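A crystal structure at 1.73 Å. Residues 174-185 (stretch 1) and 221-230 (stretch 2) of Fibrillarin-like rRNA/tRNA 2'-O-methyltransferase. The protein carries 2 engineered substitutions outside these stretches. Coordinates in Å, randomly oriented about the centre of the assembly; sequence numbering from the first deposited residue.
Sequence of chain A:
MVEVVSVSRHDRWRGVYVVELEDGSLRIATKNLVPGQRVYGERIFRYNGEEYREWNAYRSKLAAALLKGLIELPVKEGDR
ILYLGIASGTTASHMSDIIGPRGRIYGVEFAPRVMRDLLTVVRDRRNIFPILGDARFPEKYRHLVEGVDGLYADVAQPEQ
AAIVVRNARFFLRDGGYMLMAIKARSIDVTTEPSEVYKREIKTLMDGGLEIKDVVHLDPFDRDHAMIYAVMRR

Stretch 1 (174-185) DGGYMLMAIKAR
Stretch 2 (221-230) DRDHAMIYAV

Stretch 1 turns a corner at Asp174 and Gly175, where Gly175 adopts phi/psi 77/3, a region that favours glycine, and then runs extended to Lys183. The strand of stretch 2, His224 to Ala229, lies antiparallel beside it, the axes at 150° and 4.6 Å apart at closest approach. Met178 pairs with Ala229, Met180 with Ile227 and Ile182 with Ala225, each through two reciprocal N-to-O hydrogen bonds of 2.8 to 3.0 Å. Ala184 N to Asp223 O (2.9 Å) extends the ladder. Between them, Leu179 faces Tyr228 and Ala181 Met226 as non-hydrogen-bonded pairs (CA to CA 4.7 and 4.6 Å); Lys183 and His224 pair likewise, but their side chains diverge.

The contact buries 864 Å², and both faces are buried and mostly apolar. On the hydrogen-bonded pairs' face, Ile227 (m, t) is the most covered residue; its branched side chain packs CD1 3.6 Å from Ile182 CG2 (t, t) and 3.8 Å from Met180 CE (t, t, p). Flexible Met178 (t, m, m) brings CE 4.0 Å from small Ala229 CB.

On the other face, Leu179 (m, t) CD2 fits between Tyr228 CB (t, 37°; 3.7 Å) and Met226 CG (t, p, p; 4.0 Å). Beyond the last two-bond pair, partly exposed His224 (m, 87°) donates from ND1 to Asp221 OD1 (2.7 Å), while its NE2 lies 3.6 Å from CD of Lys183, whose charge suits its exposed position.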

# COMPACT_ATOMS: atom_id res chain seq x y z
N ASP A 174 -19.03 2.35 1.64
CA ASP A 174 -19.31 3.22 2.77
C ASP A 174 -18.36 2.82 3.94
O ASP A 174 -18.25 1.66 4.24
CB ASP A 174 -20.80 3.04 3.15
CG ASP A 174 -21.15 3.65 4.49
OD1 ASP A 174 -20.88 4.84 4.67
OD2 ASP A 174 -21.73 2.93 5.39
N GLY A 175 -17.61 3.79 4.44
CA GLY A 175 -16.61 3.63 5.50
C GLY A 175 -15.29 3.00 5.03
O GLY A 175 -14.43 2.75 5.87
N GLY A 176 -15.16 2.74 3.73
CA GLY A 176 -13.91 2.21 3.18
C GLY A 176 -12.74 3.15 3.50
O GLY A 176 -12.95 4.34 3.63
N TYR A 177 -11.55 2.61 3.62
CA TYR A 177 -10.38 3.45 3.89
C TYR A 177 -9.71 3.94 2.62
O TYR A 177 -9.80 3.31 1.57
CB TYR A 177 -9.38 2.64 4.70
CG TYR A 177 -8.92 1.30 4.15
CD1 TYR A 177 -7.81 1.21 3.29
CD2 TYR A 177 -9.64 0.07 4.48
CE1 TYR A 177 -7.35 -0.00 2.81
CE2 TYR A 177 -9.18 -1.17 3.98
CZ TYR A 177 -8.06 -1.19 3.12
OH TYR A 177 -7.58 -2.41 2.65
N MET A 178 -9.02 5.06 2.72
CA MET A 178 -8.30 5.62 1.58
C MET A 178 -6.93 5.97 2.08
O MET A 178 -6.78 6.72 3.09
CB MET A 178 -9.03 6.94 1.13
CG MET A 178 -8.59 7.55 -0.23
SD MET A 178 -6.92 8.20 -0.17
CE MET A 178 -7.12 9.48 1.01
N LEU A 179 -5.91 5.37 1.47
CA LEU A 179 -4.53 5.71 1.80
C LEU A 179 -3.95 6.32 0.54
O LEU A 179 -4.02 5.74 -0.56
CB LEU A 179 -3.75 4.44 2.14
CG LEU A 179 -4.12 3.82 3.51
CD1 LEU A 179 -3.63 2.32 3.51
CD2 LEU A 179 -3.44 4.62 4.67
N MET A 180 -3.38 7.50 0.72
CA MET A 180 -2.82 8.27 -0.45
C MET A 180 -1.37 8.75 -0.14
O MET A 180 -1.13 9.42 0.87
CB MET A 180 -3.70 9.48 -0.88
CG MET A 180 -3.18 10.06 -2.22
SD MET A 180 -4.24 11.46 -2.71
CE MET A 180 -3.58 12.86 -1.85
N ALA A 181 -0.41 8.30 -0.93
CA ALA A 181 0.95 8.86 -0.86
C ALA A 181 0.95 10.22 -1.57
O ALA A 181 0.64 10.31 -2.76
CB ALA A 181 1.93 7.92 -1.56
N ILE A 182 1.37 11.25 -0.85
CA ILE A 182 1.38 12.62 -1.36
C ILE A 182 2.82 13.18 -1.29
O ILE A 182 3.52 12.95 -0.29
CB ILE A 182 0.39 13.52 -0.51
CG1 ILE A 182 0.28 14.91 -1.13
CG2 ILE A 182 0.75 13.59 0.95
CD1 ILE A 182 -0.86 15.76 -0.43
N LYS A 183 3.23 13.94 -2.33
CA LYS A 183 4.49 14.67 -2.27
C LYS A 183 4.37 15.67 -1.16
O LYS A 183 3.42 16.45 -1.12
CB LYS A 183 4.72 15.37 -3.61
CG LYS A 183 6.16 15.54 -3.96
CD LYS A 183 6.69 14.25 -4.64
CE LYS A 183 8.17 14.29 -5.08
NZ LYS A 183 8.72 15.59 -5.57
N ALA A 184 5.30 15.63 -0.21
CA ALA A 184 5.25 16.47 0.93
C ALA A 184 6.64 16.56 1.58
O ALA A 184 7.40 15.59 1.58
CB ALA A 184 4.25 15.90 2.04
N ARG A 185 6.95 17.75 2.09
CA ARG A 185 8.18 17.94 2.88
C ARG A 185 7.87 17.73 4.34
O ARG A 185 6.73 17.80 4.75
CB ARG A 185 8.70 19.35 2.68
CG ARG A 185 9.24 19.59 1.26
CD ARG A 185 9.29 21.12 0.90
NE ARG A 185 7.98 21.78 1.12
CZ ARG A 185 7.76 23.09 1.03
NH1 ARG A 185 8.75 23.91 0.68
NH2 ARG A 185 6.55 23.58 1.27
N ASP A 221 11.16 7.50 2.89
CA ASP A 221 10.95 8.32 1.69
C ASP A 221 10.94 9.78 2.11
O ASP A 221 10.09 10.22 2.86
CB ASP A 221 9.64 7.92 0.98
CG ASP A 221 9.49 8.59 -0.38
OD1 ASP A 221 9.54 9.83 -0.50
OD2 ASP A 221 9.31 7.90 -1.39
N ARG A 222 11.94 10.54 1.65
CA ARG A 222 12.14 11.89 2.15
C ARG A 222 11.16 12.89 1.57
O ARG A 222 11.00 13.99 2.08
CB ARG A 222 13.55 12.39 1.81
CG ARG A 222 14.64 11.60 2.50
CD ARG A 222 16.02 12.05 1.97
NE ARG A 222 16.14 11.66 0.55
CZ ARG A 222 17.17 11.96 -0.23
NH1 ARG A 222 18.18 12.68 0.24
NH2 ARG A 222 17.18 11.56 -1.49
N ASP A 223 10.47 12.47 0.51
CA ASP A 223 9.67 13.41 -0.24
C ASP A 223 8.16 13.19 -0.20
O ASP A 223 7.46 13.84 -0.93
CB ASP A 223 10.13 13.44 -1.69
CG ASP A 223 11.55 13.88 -1.81
OD1 ASP A 223 11.93 14.73 -1.00
OD2 ASP A 223 12.28 13.36 -2.65
N HIS A 224 7.68 12.29 0.65
CA HIS A 224 6.24 11.93 0.68
C HIS A 224 5.71 11.78 2.10
O HIS A 224 6.50 11.47 3.03
CB HIS A 224 6.00 10.61 -0.07
CG HIS A 224 6.22 10.71 -1.54
ND1 HIS A 224 7.45 10.54 -2.13
CD2 HIS A 224 5.34 10.92 -2.56
CE1 HIS A 224 7.33 10.67 -3.45
NE2 HIS A 224 6.05 10.86 -3.73
N ALA A 225 4.40 11.94 2.26
CA ALA A 225 3.70 11.59 3.47
C ALA A 225 2.65 10.59 3.04
O ALA A 225 2.28 10.52 1.86
CB ALA A 225 3.00 12.89 4.03
N MET A 226 2.10 9.87 3.98
CA MET A 226 0.91 9.03 3.77
C MET A 226 -0.33 9.61 4.42
O MET A 226 -0.33 9.84 5.66
CB MET A 226 1.26 7.63 4.31
CG MET A 226 0.06 6.55 4.09
SD MET A 226 -0.07 6.23 2.31
CE MET A 226 1.38 5.13 2.14
N ILE A 227 -1.35 9.89 3.60
CA ILE A 227 -2.59 10.45 4.13
C ILE A 227 -3.54 9.26 4.31
O ILE A 227 -3.64 8.43 3.42
CB ILE A 227 -3.23 11.40 3.12
CG1 ILE A 227 -2.37 12.67 3.00
CG2 ILE A 227 -4.68 11.81 3.61
CD1 ILE A 227 -2.72 13.47 1.77
N TYR A 228 -4.22 9.20 5.47
CA TYR A 228 -5.16 8.13 5.75
C TYR A 228 -6.54 8.76 6.05
O TYR A 228 -6.66 9.63 6.93
CB TYR A 228 -4.64 7.31 6.97
CG TYR A 228 -5.58 6.35 7.55
CD1 TYR A 228 -6.47 5.63 6.76
CD2 TYR A 228 -5.55 6.08 8.93
CE1 TYR A 228 -7.33 4.68 7.28
CE2 TYR A 228 -6.42 5.13 9.50
CZ TYR A 228 -7.33 4.44 8.67
OH TYR A 228 -8.18 3.48 9.22
N ALA A 229 -7.55 8.39 5.26
CA ALA A 229 -8.87 9.01 5.41
C ALA A 229 -9.97 7.92 5.34
O ALA A 229 -9.72 6.79 4.85
CB ALA A 229 -9.08 10.07 4.43
N VAL A 230 -11.14 8.21 5.91
CA VAL A 230 -12.30 7.25 5.92
C VAL A 230 -13.58 8.08 5.64
O VAL A 230 -13.48 9.34 5.72
CB VAL A 230 -12.46 6.48 7.26
CG1 VAL A 230 -11.23 5.68 7.61
CG2 VAL A 230 -12.78 7.48 8.40